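Local coordinates for protein MFP2B (Ascaris suum, PDB 2BJR) that probably enhances the polymerisation of major sperm protein that drives the amoeboid motility of nematode sperm, and carries a bound zinc ion, at residues 108-113 against 163-168; 230-235 against 268-273; 238-243 against 253-258. All blocks are in the same frame, centred on the assembly; numbering follows the deposited sequence.

Contact 1 comes first along the chain, in the first of two related cytosolic motility protein regions; contacts 2 and 3 both lie in the second. Contact 1 belongs to a small antiparallel sheet, where the short strand 110-111 edges strand 161-166; its centre is about 30 Å from that of contact 2 and about 37 Å from that of contact 3, and it touches neither. Contacts 2 and 3, with centres about 8 Å apart, build one continuous piece of the second region: four neighbouring strands of a curled antiparallel sheet, in the order 268-274, 229-235, 238-247, 250-257. Along the chain, hairpin 238-257 comes between the two strands of contact 2.

Contact 1: residues 108-113 against 163-168; sequences GAEMLR and IARELK
Glu110 and Arg165 form the polar centre of this short antiparallel pairing, their side chains running side by side. Glu110, extended beyond CG (chi2 174°), offers OE1 to Arg165 NE at 2.8 Å, nearly in the guanidinium plane. A weak bond from Arg165 NH2 to the same OE1 (3.3 Å) adds to this salt bridge, and carboxylate and guanidinium are nearly coplanar, 19° apart. Arg165 bends at chi3 (53°) to turn its NE edge to the acid. Beneath them the backbones are joined both ways: Arg165 N reaches Glu110 O at 2.7 Å, almost along the C=O axis, and Glu110 N returns to Arg165 O. On the other face of the sheet, the methyl CE of selenomethionine Met111 lies 3.6 Å from Ala164 CB. Farther along, Leu112 N bonds Ile163 O, and Leu112 CD2 packs 3.6 Å from Ile163 CD1. Gly108 ends helix 101-106 in a Schellman motif and delivers the chain to this edge strand. Outside the pair, Asp9 forms a salt bridge with Arg165 NH1, Lys7 O accepts from NH2, and Tyr91 makes a cation-pi contact. Glu110 and Asp9 probably balance the guanidinium's charge, which would favour their ionised forms; it ties N-terminal residues to the sheet.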
loop_
_atom_site.group_PDB
_atom_site.type_symbol
_atom_site.label_atom_id
_atom_site.label_comp_id
_atom_site.label_asym_id
_atom_site.label_seq_id
_atom_site.Cartn_x
_atom_site.Cartn_y
_atom_site.Cartn_z
ATOM N N GLY A 108 1.781 -25.023 -15.195
ATOM C CA GLY A 108 0.766 -25.387 -14.232
ATOM C C GLY A 108 0.119 -24.284 -13.458
ATOM O O GLY A 108 -0.685 -24.545 -12.575
ATOM N N ALA A 109 0.437 -23.035 -13.763
ATOM C CA ALA A 109 -0.269 -21.936 -13.112
ATOM C C ALA A 109 -1.698 -21.766 -13.699
ATOM O O ALA A 109 -1.931 -22.129 -14.845
ATOM C CB ALA A 109 0.522 -20.659 -13.294
ATOM N N GLU A 110 -2.639 -21.297 -12.892
ATOM C CA GLU A 110 -3.994 -20.879 -13.348
ATOM C C GLU A 110 -4.088 -19.370 -13.351
ATOM O O GLU A 110 -3.725 -18.760 -12.361
ATOM C CB GLU A 110 -5.070 -21.304 -12.357
ATOM C CG GLU A 110 -5.315 -22.782 -12.275
ATOM C CD GLU A 110 -6.287 -23.172 -11.193
ATOM O OE1 GLU A 110 -6.654 -22.345 -10.342
ATOM O OE2 GLU A 110 -6.663 -24.365 -11.175
HETATM N N MSE A 111 -4.616 -18.771 -14.403
HETATM C CA MSE A 111 -4.704 -17.315 -14.481
HETATM C C MSE A 111 -5.886 -16.879 -13.685
HETATM O O MSE A 111 -6.969 -17.484 -13.770
HETATM C CB MSE A 111 -4.832 -16.829 -15.922
HETATM C CG MSE A 111 -3.699 -17.096 -16.846
HETATM SE SE MSE A 111 -1.892 -16.504 -16.195
HETATM C CE MSE A 111 -1.287 -18.188 -15.430
ATOM N N LEU A 112 -5.715 -15.842 -12.886
ATOM C CA LEU A 112 -6.839 -15.303 -12.200
ATOM C C LEU A 112 -7.806 -14.722 -13.236
ATOM O O LEU A 112 -7.415 -13.995 -14.151
ATOM C CB LEU A 112 -6.428 -14.255 -11.225
ATOM C CG LEU A 112 -7.544 -13.453 -10.565
ATOM C CD1 LEU A 112 -8.131 -14.295 -9.473
ATOM C CD2 LEU A 112 -7.034 -12.127 -9.982
ATOM N N ARG A 113 -9.074 -15.061 -13.071
ATOM C CA ARG A 113 -10.107 -14.525 -13.965
ATOM C C ARG A 113 -11.473 -14.609 -13.315
ATOM O O ARG A 113 -11.679 -15.415 -12.391
ATOM C CB ARG A 113 -10.125 -15.278 -15.278
ATOM C CG ARG A 113 -10.550 -16.725 -15.112
ATOM C CD ARG A 113 -10.345 -17.533 -16.361
ATOM N NE ARG A 113 -11.236 -17.063 -17.427
ATOM C CZ ARG A 113 -11.201 -17.506 -18.663
ATOM N NH1 ARG A 113 -10.296 -18.412 -19.012
ATOM N NH2 ARG A 113 -12.043 -17.034 -19.575
ATOM N N ILE A 163 -2.288 -11.453 -12.853
ATOM C CA ILE A 163 -2.123 -12.344 -11.700
ATOM C C ILE A 163 -2.238 -13.820 -12.096
ATOM O O ILE A 163 -3.246 -14.230 -12.720
ATOM C CB ILE A 163 -3.157 -12.026 -10.628
ATOM C CG1 ILE A 163 -2.952 -10.609 -10.082
ATOM C CG2 ILE A 163 -3.101 -13.018 -9.516
ATOM C CD1 ILE A 163 -4.129 -10.092 -9.264
ATOM N N ALA A 164 -1.229 -14.607 -11.707
ATOM C CA ALA A 164 -1.292 -16.083 -11.782
ATOM C C ALA A 164 -1.494 -16.652 -10.389
ATOM O O ALA A 164 -0.931 -16.160 -9.397
ATOM C CB ALA A 164 0.007 -16.639 -12.395
ATOM N N ARG A 165 -2.344 -17.668 -10.285
ATOM C CA ARG A 165 -2.415 -18.513 -9.119
ATOM C C ARG A 165 -1.350 -19.611 -9.241
ATOM O O ARG A 165 -1.345 -20.387 -10.213
ATOM C CB ARG A 165 -3.815 -19.160 -8.994
ATOM C CG ARG A 165 -4.972 -18.225 -8.774
ATOM C CD ARG A 165 -6.330 -18.769 -9.286
ATOM N NE ARG A 165 -6.631 -20.106 -8.741
ATOM C CZ ARG A 165 -7.133 -20.360 -7.560
ATOM N NH1 ARG A 165 -7.448 -19.392 -6.713
ATOM N NH2 ARG A 165 -7.332 -21.642 -7.189
ATOM N N GLU A 166 -0.455 -19.662 -8.258
ATOM C CA GLU A 166 0.594 -20.664 -8.200
ATOM C C GLU A 166 0.102 -21.744 -7.264
ATOM O O GLU A 166 -0.184 -21.488 -6.096
ATOM C CB GLU A 166 1.886 -20.059 -7.649
ATOM C CG GLU A 166 2.440 -18.946 -8.486
ATOM C CD GLU A 166 3.362 -19.384 -9.600
ATOM O OE1 GLU A 166 3.606 -20.599 -9.771
ATOM O OE2 GLU A 166 3.833 -18.493 -10.325
ATOM N N LEU A 167 0.032 -22.962 -7.788
ATOM C CA LEU A 167 -0.591 -24.080 -7.101
ATOM C C LEU A 167 0.421 -24.983 -6.380
ATOM O O LEU A 167 0.013 -25.864 -5.616
ATOM C CB LEU A 167 -1.424 -24.890 -8.100
ATOM C CG LEU A 167 -2.547 -24.073 -8.764
ATOM C CD1 LEU A 167 -3.463 -24.961 -9.625
ATOM C CD2 LEU A 167 -3.345 -23.344 -7.708
ATOM N N LYS A 168 1.714 -24.728 -6.573
ATOM C CA LYS A 168 2.764 -25.487 -5.862
ATOM C C LYS A 168 3.702 -24.588 -5.040
ATOM O O LYS A 168 4.090 -23.487 -5.460
ATOM C CB LYS A 168 3.562 -26.400 -6.815
ATOM C CG LYS A 168 4.147 -25.733 -8.066
ATOM C CD LYS A 168 4.254 -26.688 -9.280
ATOM C CE LYS A 168 4.319 -25.883 -10.622
ATOM N NZ LYS A 168 5.349 -26.390 -11.630
HETATM O O HOH W 1 0.970 -23.757 -10.338
HETATM O O HOH W 2 -7.331 -24.611 -8.645
HETATM O O HOH W 3 -4.857 -13.222 -14.849
#

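Contact 2: residues 230-235 against 268-273; sequences VALWYQ and SIQILY
Leu232 and Gln270 are an antiparallel hydrogen-bonded pair whose side chains lie alongside each other, pointing the same way. Leu232 holds CG anti to the backbone N (chi1 172°), which lays CD2 3.8 Å from Gln270 OE1. Gln270 has CG beside its backbone N and an extended chain (chi2 178°), so that its amide reaches past Leu232 to Tyr234, whose CE1 meets NE2 at the ring edge, 4.0 Å away. The amide is held from outside: OE1 accepts from Gln31 NE2 and Lys26 NZ. Below these side chains Leu232 N bonds Gln270 O at 2.8 Å, and Gln270 N bonds Leu232 O, both in the carbonyl planes. Two neighbouring strands of a curled antiparallel sheet join here, and the other edge of 230-235 pairs with strand 238-247. On the face of Ala231 and Ile271, Ile269 takes the crowded first torsion, CG1 between the backbone N and the carbonyl carbon (chi1 61°); this places CD1 4.2 Å from Ala231 CB and CG2 against Trp233 CD1. Trp233, with CG anti to the backbone N, brings its CD1 edge to Ser268 O at 3.3 Å, while its NE1 donates to Ile266 O. At the far end Val230 CG1, also anti to the backbone N, rests 4.0 Å from Leu272 CB; Leu272 N donates to Val230 O at 3.3 Å, and a water bridges Val230 O and Leu272 O.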
loop_
_atom_site.group_PDB
_atom_site.type_symbol
_atom_site.label_atom_id
_atom_site.label_comp_id
_atom_site.label_asym_id
_atom_site.label_seq_id
_atom_site.Cartn_x
_atom_site.Cartn_y
_atom_site.Cartn_z
ATOM N N VAL A 230 4.766 4.054 12.818
ATOM C CA VAL A 230 4.467 4.697 11.543
ATOM C C VAL A 230 3.259 4.089 10.814
ATOM O O VAL A 230 3.179 2.885 10.616
ATOM C CB VAL A 230 5.680 4.563 10.632
ATOM C CG1 VAL A 230 5.349 5.164 9.196
ATOM C CG2 VAL A 230 6.865 5.302 11.227
ATOM N N ALA A 231 2.350 4.951 10.384
ATOM C CA ALA A 231 1.180 4.541 9.606
ATOM C C ALA A 231 0.919 5.610 8.569
ATOM O O ALA A 231 1.326 6.775 8.746
ATOM C CB ALA A 231 0.005 4.388 10.524
ATOM N N LEU A 232 0.225 5.196 7.496
ATOM C CA LEU A 232 -0.175 6.013 6.381
ATOM C C LEU A 232 -1.674 5.977 6.190
ATOM O O LEU A 232 -2.298 4.930 6.305
ATOM C CB LEU A 232 0.478 5.489 5.132
ATOM C CG LEU A 232 0.106 6.027 3.752
ATOM C CD1 LEU A 232 0.620 7.411 3.616
ATOM C CD2 LEU A 232 0.599 5.089 2.656
ATOM N N TRP A 233 -2.233 7.155 5.953
ATOM C CA TRP A 233 -3.642 7.345 5.662
ATOM C C TRP A 233 -3.697 8.253 4.414
ATOM O O TRP A 233 -2.658 8.711 3.925
ATOM C CB TRP A 233 -4.227 8.085 6.814
ATOM C CG TRP A 233 -5.664 8.030 7.012
ATOM C CD1 TRP A 233 -6.469 6.964 6.862
ATOM C CD2 TRP A 233 -6.478 9.098 7.470
ATOM N NE1 TRP A 233 -7.755 7.283 7.228
ATOM C CE2 TRP A 233 -7.791 8.601 7.592
ATOM C CE3 TRP A 233 -6.226 10.425 7.840
ATOM C CZ2 TRP A 233 -8.848 9.376 8.078
ATOM C CZ3 TRP A 233 -7.286 11.209 8.310
ATOM C CH2 TRP A 233 -8.583 10.682 8.413
ATOM N N TYR A 234 -4.914 8.528 3.930
ATOM C CA TYR A 234 -5.124 9.361 2.755
ATOM C C TYR A 234 -6.259 10.347 3.007
ATOM O O TYR A 234 -7.253 9.967 3.578
ATOM C CB TYR A 234 -5.443 8.476 1.574
ATOM C CG TYR A 234 -4.219 7.882 0.970
ATOM C CD1 TYR A 234 -3.759 6.616 1.384
ATOM C CD2 TYR A 234 -3.522 8.541 -0.038
ATOM C CE1 TYR A 234 -2.598 6.089 0.899
ATOM C CE2 TYR A 234 -2.364 7.960 -0.592
ATOM C CZ TYR A 234 -1.899 6.757 -0.078
ATOM O OH TYR A 234 -0.795 6.172 -0.609
ATOM N N GLN A 235 -6.081 11.595 2.595
ATOM C CA GLN A 235 -7.152 12.596 2.609
ATOM C C GLN A 235 -7.102 13.351 1.299
ATOM O O GLN A 235 -6.065 13.896 0.929
ATOM C CB GLN A 235 -6.954 13.619 3.726
ATOM C CG GLN A 235 -7.450 13.198 5.075
ATOM C CD GLN A 235 -8.979 13.010 5.146
ATOM O OE1 GLN A 235 -9.721 13.625 4.400
ATOM N NE2 GLN A 235 -9.420 12.105 5.996
ATOM N N SER A 268 -9.582 2.522 7.295
ATOM C CA SER A 268 -8.460 1.813 6.692
ATOM C C SER A 268 -7.158 2.643 6.713
ATOM O O SER A 268 -7.152 3.793 6.294
ATOM C CB SER A 268 -8.796 1.390 5.271
ATOM O OG SER A 268 -9.693 0.281 5.249
ATOM N N ILE A 269 -6.084 2.039 7.230
ATOM C CA ILE A 269 -4.739 2.627 7.249
ATOM C C ILE A 269 -3.727 1.605 6.767
ATOM O O ILE A 269 -4.060 0.445 6.542
ATOM C CB ILE A 269 -4.310 3.080 8.664
ATOM C CG1 ILE A 269 -4.275 1.887 9.615
ATOM C CG2 ILE A 269 -5.221 4.194 9.142
ATOM C CD1 ILE A 269 -3.565 2.232 10.942
ATOM N N GLN A 270 -2.490 2.058 6.552
ATOM C CA GLN A 270 -1.409 1.144 6.173
ATOM C C GLN A 270 -0.323 1.251 7.245
ATOM O O GLN A 270 0.079 2.354 7.619
ATOM C CB GLN A 270 -0.879 1.458 4.804
ATOM C CG GLN A 270 -1.948 1.272 3.710
ATOM C CD GLN A 270 -1.424 1.634 2.322
ATOM O OE1 GLN A 270 -0.272 1.410 2.040
ATOM N NE2 GLN A 270 -2.306 2.123 1.436
ATOM N N ILE A 271 0.116 0.112 7.730
ATOM C CA ILE A 271 1.125 0.085 8.765
ATOM C C ILE A 271 2.451 -0.364 8.187
ATOM O O ILE A 271 2.552 -1.410 7.526
ATOM C CB ILE A 271 0.702 -0.825 9.912
ATOM C CG1 ILE A 271 -0.584 -0.292 10.605
ATOM C CG2 ILE A 271 1.867 -0.958 10.930
ATOM C CD1 ILE A 271 -1.165 -1.165 11.714
ATOM N N LEU A 272 3.508 0.410 8.476
ATOM C CA LEU A 272 4.832 0.083 7.964
ATOM C C LEU A 272 5.432 -1.081 8.796
ATOM O O LEU A 272 5.336 -1.071 10.016
ATOM C CB LEU A 272 5.763 1.328 8.014
ATOM C CG LEU A 272 7.153 1.121 7.453
ATOM C CD1 LEU A 272 7.103 0.822 6.010
ATOM C CD2 LEU A 272 7.989 2.344 7.678
ATOM N N TYR A 273 6.004 -2.066 8.108
ATOM C CA TYR A 273 6.626 -3.210 8.745
ATOM C C TYR A 273 8.113 -3.258 8.437
ATOM O O TYR A 273 8.532 -2.959 7.319
ATOM C CB TYR A 273 6.036 -4.511 8.221
ATOM C CG TYR A 273 4.741 -4.989 8.827
ATOM C CD1 TYR A 273 4.110 -4.340 9.869
ATOM C CD2 TYR A 273 4.153 -6.143 8.329
ATOM C CE1 TYR A 273 2.921 -4.844 10.421
ATOM C CE2 TYR A 273 2.972 -6.657 8.876
ATOM C CZ TYR A 273 2.366 -6.013 9.917
ATOM O OH TYR A 273 1.203 -6.537 10.433
HETATM O O HOH W 4 4.700 0.910 11.799
#

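Contact 3: residues 238-243 against 253-258; sequences EPVMGR and ACFGWG
Tight packing marks the Gly242 end of this hairpin contact, where the CD2-CE2 side of the Phe255 ring meets the backbone. Its CE2 comes within 3.4 Å of Gly242 N, and its CD2 is 3.5 Å from Gly242 CA; Gly242, with no side chain, lets the ring come this close. Next to it Arg243 and Cys254 form the antiparallel hydrogen-bonded pair: Arg243 N to Cys254 O is almost straight (175°), and Cys254 N returns to Arg243 O at 2.9 Å. The Arg243 chain, extended from CG to NE, puts its guanidinium under Cys254 CB, which lies over its centre, with Cys254 SG 3.4 Å from NH2. That guanidinium is also bound from outside, NE by Glu224 and NH2 by Gly338 O. Toward Glu238 and Trp257 the strands diverge, and a water spans them, donating to Met241 O and accepting from Gly256 N. Val240 fills part of this interval, CG1 3.9 Å from Phe255 CB and CG2 touching Trp257 CD1. At the partly exposed end, Trp257 NE1 donates to Glu238 OE1 at 2.9 Å; OE1 lies in the ring plane, while NE1 comes from above the carboxylate plane. Glu238 OE2 forms a salt bridge with Lys309 NZ. Strand 229-235 lines the other edge of 238-243, and its Trp233 stacks on Phe255; strand 260-262 borders 253-257, while Lys327 of strand 322-329 packs on Val240 and Met241.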
loop_
_atom_site.group_PDB
_atom_site.type_symbol
_atom_site.label_atom_id
_atom_site.label_comp_id
_atom_site.label_asym_id
_atom_site.label_seq_id
_atom_site.Cartn_x
_atom_site.Cartn_y
_atom_site.Cartn_z
ATOM N N GLU A 238 -4.288 12.700 -0.998
ATOM C CA GLU A 238 -2.971 13.057 -0.459
ATOM C C GLU A 238 -2.504 12.068 0.635
ATOM O O GLU A 238 -3.265 11.766 1.563
ATOM C CB GLU A 238 -3.006 14.430 0.162
ATOM C CG GLU A 238 -3.327 15.524 -0.850
ATOM C CD GLU A 238 -3.362 16.925 -0.279
ATOM O OE1 GLU A 238 -2.638 17.247 0.699
ATOM O OE2 GLU A 238 -4.094 17.747 -0.896
ATOM N N PRO A 239 -1.263 11.616 0.564
ATOM C CA PRO A 239 -0.712 10.729 1.601
ATOM C C PRO A 239 -0.415 11.461 2.884
ATOM O O PRO A 239 0.116 12.588 2.872
ATOM C CB PRO A 239 0.559 10.202 0.953
ATOM C CG PRO A 239 1.004 11.288 0.049
ATOM C CD PRO A 239 -0.251 11.911 -0.464
ATOM N N VAL A 240 -0.853 10.887 4.004
ATOM C CA VAL A 240 -0.679 11.460 5.321
ATOM C C VAL A 240 0.010 10.429 6.216
ATOM O O VAL A 240 -0.576 9.388 6.538
ATOM C CB VAL A 240 -2.029 11.788 5.939
ATOM C CG1 VAL A 240 -1.887 12.569 7.237
ATOM C CG2 VAL A 240 -2.867 12.552 4.918
HETATM N N MSE A 241 1.241 10.742 6.622
HETATM C CA MSE A 241 1.902 9.922 7.621
HETATM C C MSE A 241 1.469 10.383 9.002
HETATM O O MSE A 241 1.216 11.530 9.271
HETATM C CB MSE A 241 3.424 9.954 7.536
HETATM C CG MSE A 241 3.987 9.478 6.282
HETATM SE SE MSE A 241 3.859 7.584 6.022
HETATM C CE MSE A 241 4.775 7.605 4.343
ATOM N N GLY A 242 1.301 9.426 9.877
ATOM C CA GLY A 242 0.943 9.733 11.206
ATOM C C GLY A 242 1.328 8.605 12.129
ATOM O O GLY A 242 2.241 7.837 11.840
ATOM N N ARG A 243 0.648 8.541 13.272
ATOM C CA ARG A 243 1.035 7.628 14.336
ATOM C C ARG A 243 -0.059 6.676 14.754
ATOM O O ARG A 243 -1.233 7.057 14.788
ATOM C CB ARG A 243 1.505 8.449 15.527
ATOM C CG ARG A 243 0.489 9.245 16.304
ATOM C CD ARG A 243 1.110 10.083 17.419
ATOM N NE ARG A 243 0.131 10.936 18.103
ATOM C CZ ARG A 243 -0.268 12.124 17.646
ATOM N NH1 ARG A 243 0.230 12.610 16.514
ATOM N NH2 ARG A 243 -1.161 12.834 18.297
ATOM N N ALA A 253 -5.079 5.427 16.238
ATOM C CA ALA A 253 -4.304 6.275 15.331
ATOM C C ALA A 253 -4.611 7.748 15.519
ATOM O O ALA A 253 -5.714 8.148 15.983
ATOM C CB ALA A 253 -4.549 5.852 13.870
ATOM N N CYS A 254 -3.657 8.577 15.084
ATOM C CA CYS A 254 -3.885 10.005 14.942
ATOM C C CYS A 254 -3.132 10.564 13.752
ATOM O O CYS A 254 -1.954 10.287 13.588
ATOM C CB CYS A 254 -3.436 10.766 16.195
ATOM S SG CYS A 254 -3.782 12.544 16.090
ATOM N N PHE A 255 -3.824 11.334 12.920
ATOM C CA PHE A 255 -3.222 12.039 11.769
ATOM C C PHE A 255 -3.567 13.524 11.833
ATOM O O PHE A 255 -4.620 13.910 12.362
ATOM C CB PHE A 255 -3.726 11.430 10.455
ATOM C CG PHE A 255 -3.401 9.940 10.301
ATOM C CD1 PHE A 255 -4.315 8.975 10.660
ATOM C CD2 PHE A 255 -2.210 9.530 9.746
ATOM C CE1 PHE A 255 -4.020 7.635 10.517
ATOM C CE2 PHE A 255 -1.891 8.169 9.610
ATOM C CZ PHE A 255 -2.772 7.235 9.995
ATOM N N GLY A 256 -2.683 14.353 11.281
ATOM C CA GLY A 256 -2.929 15.765 11.098
ATOM C C GLY A 256 -2.874 16.087 9.620
ATOM O O GLY A 256 -1.971 15.655 8.911
ATOM N N TRP A 257 -3.868 16.821 9.129
ATOM C CA TRP A 257 -3.933 17.185 7.736
ATOM C C TRP A 257 -5.000 18.249 7.574
ATOM O O TRP A 257 -5.958 18.266 8.349
ATOM C CB TRP A 257 -4.297 15.980 6.867
ATOM C CG TRP A 257 -4.384 16.310 5.426
ATOM C CD1 TRP A 257 -3.385 16.268 4.519
ATOM C CD2 TRP A 257 -5.558 16.723 4.716
ATOM N NE1 TRP A 257 -3.860 16.599 3.277
ATOM C CE2 TRP A 257 -5.189 16.916 3.379
ATOM C CE3 TRP A 257 -6.889 16.936 5.084
ATOM C CZ2 TRP A 257 -6.107 17.320 2.392
ATOM C CZ3 TRP A 257 -7.804 17.357 4.106
ATOM C CH2 TRP A 257 -7.400 17.541 2.792
ATOM N N GLY A 258 -4.789 19.118 6.611
ATOM C CA GLY A 258 -5.730 20.186 6.240
ATOM C C GLY A 258 -6.105 21.117 7.375
ATOM O O GLY A 258 -7.193 21.661 7.391
HETATM O O HOH W 5 0.150 13.062 11.162
#